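Local coordinates for 39 kDa initiator binding protein (Trichomonas vaginalis, PDB 1Q87) that probably recognises the initiator element of core promoters as part of a longer protein, this chain being its C-terminal domain, at residues Ser21-Pro29 and Phe150-Leu158. Numbering follows the deposited sequence.
Sequences SMCIGNSTP and FDQNEPNCL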
loop_
_atom_site.group_PDB
_atom_site.type_symbol
_atom_site.label_atom_id
_atom_site.label_comp_id
_atom_site.label_asym_id
_atom_site.label_seq_id
_atom_site.Cartn_x
_atom_site.Cartn_y
_atom_site.Cartn_z
ATOM N N SER A 21 18.260 -3.629 -2.063
ATOM C CA SER A 21 18.039 -2.558 -3.081
ATOM C C SER A 21 16.535 -2.405 -3.370
ATOM O O SER A 21 15.976 -3.116 -4.213
ATOM C CB SER A 21 18.796 -2.891 -4.372
ATOM O OG SER A 21 19.066 -1.706 -5.107
ATOM N N MET A 22 15.910 -1.469 -2.656
ATOM C CA MET A 22 14.484 -1.171 -2.748
ATOM C C MET A 22 14.000 -0.780 -4.136
ATOM O O MET A 22 14.447 0.192 -4.718
ATOM C CB MET A 22 14.118 -0.047 -1.777
ATOM C CG MET A 22 12.638 0.338 -1.810
ATOM S SD MET A 22 12.309 2.024 -1.199
ATOM C CE MET A 22 12.678 1.850 0.523
ATOM N N CYS A 23 13.053 -1.542 -4.651
ATOM C CA CYS A 23 12.501 -1.266 -5.953
ATOM C C CYS A 23 11.111 -1.905 -6.020
ATOM O O CYS A 23 10.853 -2.910 -5.373
ATOM C CB CYS A 23 13.430 -1.834 -7.028
ATOM S SG CYS A 23 13.133 -1.112 -8.626
ATOM N N ILE A 24 10.196 -1.342 -6.790
ATOM C CA ILE A 24 8.894 -1.964 -6.820
ATOM C C ILE A 24 8.985 -3.204 -7.690
ATOM O O ILE A 24 9.806 -3.263 -8.607
ATOM C CB ILE A 24 7.829 -1.004 -7.350
ATOM C CG1 ILE A 24 8.272 -0.411 -8.679
ATOM C CG2 ILE A 24 7.595 0.094 -6.315
ATOM C CD1 ILE A 24 7.098 0.117 -9.530
ATOM N N GLY A 25 8.154 -4.196 -7.377
ATOM C CA GLY A 25 8.143 -5.440 -8.123
ATOM C C GLY A 25 6.896 -5.582 -8.978
ATOM O O GLY A 25 6.029 -4.706 -8.985
ATOM N N ASN A 26 6.817 -6.707 -9.683
ATOM C CA ASN A 26 5.728 -7.031 -10.586
ATOM C C ASN A 26 5.502 -5.848 -11.490
ATOM O O ASN A 26 4.362 -5.581 -11.910
ATOM C CB ASN A 26 4.443 -7.360 -9.813
ATOM C CG ASN A 26 3.601 -8.457 -10.509
ATOM O OD1 ASN A 26 2.616 -8.962 -9.960
ATOM N ND2 ASN A 26 4.012 -8.829 -11.707
ATOM N N SER A 27 6.613 -5.186 -11.829
ATOM C CA SER A 27 6.585 -3.975 -12.650
ATOM C C SER A 27 7.575 -4.029 -13.788
ATOM O O SER A 27 8.703 -4.473 -13.582
ATOM C CB SER A 27 6.955 -2.746 -11.790
ATOM O OG SER A 27 6.143 -2.664 -10.640
ATOM N N THR A 28 7.184 -3.539 -14.965
ATOM C CA THR A 28 8.112 -3.515 -16.093
ATOM C C THR A 28 9.145 -2.428 -15.853
ATOM O O THR A 28 8.946 -1.531 -15.030
ATOM C CB THR A 28 7.439 -3.194 -17.442
ATOM O OG1 THR A 28 6.848 -1.892 -17.384
ATOM C CG2 THR A 28 6.381 -4.235 -17.794
ATOM N N PRO A 29 10.277 -2.508 -16.560
ATOM C CA PRO A 29 11.380 -1.543 -16.460
ATOM C C PRO A 29 10.865 -0.128 -16.622
ATOM O O PRO A 29 11.158 0.745 -15.813
ATOM C CB PRO A 29 12.297 -1.951 -17.604
ATOM C CG PRO A 29 12.144 -3.443 -17.611
ATOM C CD PRO A 29 10.637 -3.631 -17.441
ATOM N N PHE A 150 4.126 -5.155 4.175
ATOM C CA PHE A 150 4.681 -4.851 2.877
ATOM C C PHE A 150 6.179 -5.114 2.980
ATOM O O PHE A 150 6.806 -4.805 3.992
ATOM C CB PHE A 150 4.360 -3.386 2.506
ATOM C CG PHE A 150 2.945 -3.203 1.963
ATOM C CD1 PHE A 150 2.697 -3.334 0.599
ATOM C CD2 PHE A 150 1.888 -2.879 2.815
ATOM C CE1 PHE A 150 1.424 -3.131 0.074
ATOM C CE2 PHE A 150 0.591 -2.669 2.312
ATOM C CZ PHE A 150 0.366 -2.793 0.926
ATOM N N ASP A 151 6.705 -5.744 1.943
ATOM C CA ASP A 151 8.100 -6.117 1.833
ATOM C C ASP A 151 8.923 -4.838 1.819
ATOM O O ASP A 151 8.789 -4.012 0.913
ATOM C CB ASP A 151 8.280 -6.906 0.515
ATOM C CG ASP A 151 9.718 -7.445 0.292
ATOM O OD1 ASP A 151 10.726 -6.753 0.537
ATOM O OD2 ASP A 151 9.831 -8.587 -0.181
ATOM N N GLN A 152 9.783 -4.665 2.807
ATOM C CA GLN A 152 10.602 -3.469 2.814
ATOM C C GLN A 152 11.443 -3.271 1.540
ATOM O O GLN A 152 11.734 -2.143 1.169
ATOM C CB GLN A 152 11.511 -3.450 4.041
ATOM C CG GLN A 152 11.363 -2.174 4.850
ATOM C CD GLN A 152 9.952 -1.987 5.392
ATOM O OE1 GLN A 152 8.981 -1.906 4.635
ATOM N NE2 GLN A 152 9.835 -1.918 6.706
ATOM N N ASN A 153 11.826 -4.343 0.858
ATOM C CA ASN A 153 12.629 -4.200 -0.374
ATOM C C ASN A 153 11.891 -4.153 -1.699
ATOM O O ASN A 153 12.498 -3.877 -2.723
ATOM C CB ASN A 153 13.655 -5.320 -0.473
ATOM C CG ASN A 153 14.901 -5.006 0.280
ATOM O OD1 ASN A 153 15.798 -4.352 -0.252
ATOM N ND2 ASN A 153 14.966 -5.446 1.541
ATOM N N GLU A 154 10.595 -4.440 -1.674
ATOM C CA GLU A 154 9.720 -4.427 -2.846
ATOM C C GLU A 154 8.425 -3.876 -2.199
ATOM O O GLU A 154 7.416 -4.577 -2.061
ATOM C CB GLU A 154 9.576 -5.872 -3.334
ATOM C CG GLU A 154 8.888 -6.075 -4.685
ATOM C CD GLU A 154 9.228 -7.439 -5.287
ATOM O OE1 GLU A 154 8.464 -7.944 -6.129
ATOM O OE2 GLU A 154 10.274 -8.008 -4.917
ATOM N N PRO A 155 8.455 -2.593 -1.804
ATOM C CA PRO A 155 7.343 -1.910 -1.136
ATOM C C PRO A 155 5.900 -1.957 -1.643
ATOM O O PRO A 155 5.021 -1.695 -0.845
ATOM C CB PRO A 155 7.865 -0.486 -0.908
ATOM C CG PRO A 155 9.023 -0.338 -1.809
ATOM C CD PRO A 155 9.304 -1.640 -2.518
ATOM N N ASN A 156 5.642 -2.294 -2.914
ATOM C CA ASN A 156 4.267 -2.413 -3.423
ATOM C C ASN A 156 3.810 -3.862 -3.261
ATOM O O ASN A 156 2.723 -4.234 -3.705
ATOM C CB ASN A 156 4.175 -2.041 -4.919
ATOM C CG ASN A 156 5.027 -2.940 -5.802
ATOM O OD1 ASN A 156 6.118 -3.365 -5.407
ATOM N ND2 ASN A 156 4.552 -3.208 -7.028
ATOM N N CYS A 157 4.629 -4.688 -2.626
ATOM C CA CYS A 157 4.265 -6.094 -2.453
ATOM C C CYS A 157 3.814 -6.403 -1.034
ATOM O O CYS A 157 4.592 -6.298 -0.083
ATOM C CB CYS A 157 5.459 -7.009 -2.808
ATOM S SG CYS A 157 5.138 -8.798 -2.550
ATOM N N LEU A 158 2.554 -6.784 -0.886
ATOM C CA LEU A 158 2.044 -7.143 0.431
ATOM C C LEU A 158 2.284 -8.648 0.635
ATOM O O LEU A 158 1.857 -9.483 -0.163
ATOM C CB LEU A 158 0.537 -6.835 0.541
ATOM C CG LEU A 158 -0.179 -7.406 1.784
ATOM C CD1 LEU A 158 0.325 -6.665 3.024
ATOM C CD2 LEU A 158 -1.738 -7.305 1.647
#
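Met22 and Ile24 bring the loop before helix 29-47 alongside Asn153 and Glu154, where Cys23 N donates to Asn153 O (3.1 Å) and Glu154 CA sends a CA-H...O contact to Cys23 O (3.2 Å). The Asn156 side chain leaves its backbone toward residues 21-29, and its amide grips Gly25 twice: OD1 accepts from Gly25 N (3.0 Å), while ND2 gives an almost straight bond to Gly25 O (2.9 Å), which lies in the amide plane. Both bonds fix the rotation of the amide; Asn171 O takes a second bond from ND2. CG sits between the backbone N and the carbonyl carbon (chi1 61°), which places the amide against Gly25; the side chains of Asn156 and Ile24 cross at about a right angle, OD1 against Ile24 CB. Ser27 OG reaches Gly25 O from the face opposite ND2, at 2.6 Å. The hairpin connection between antiparallel strands 147-151 and 157-162 is built from two type I turns, Asp151-Glu154 and Glu154-Cys157, the first carrying an Asx turn in which Asp151 OD1 accepts from Asn153 N. Residues 21-28 lie between this connection and the helices, Ile24 touching Phe35 and Ala103. Asn153 OD1 accepts from Ser21 N nearly along its C=O axis. The Met22 and Pro155 side chains cross obliquely, CG to CG at 3.7 Å, beside helix 95-105. The extended Glu154 chain runs past Gly25, OE1 lying 3.2 Å from Gly25 CA and bonded to Trp170 NE1.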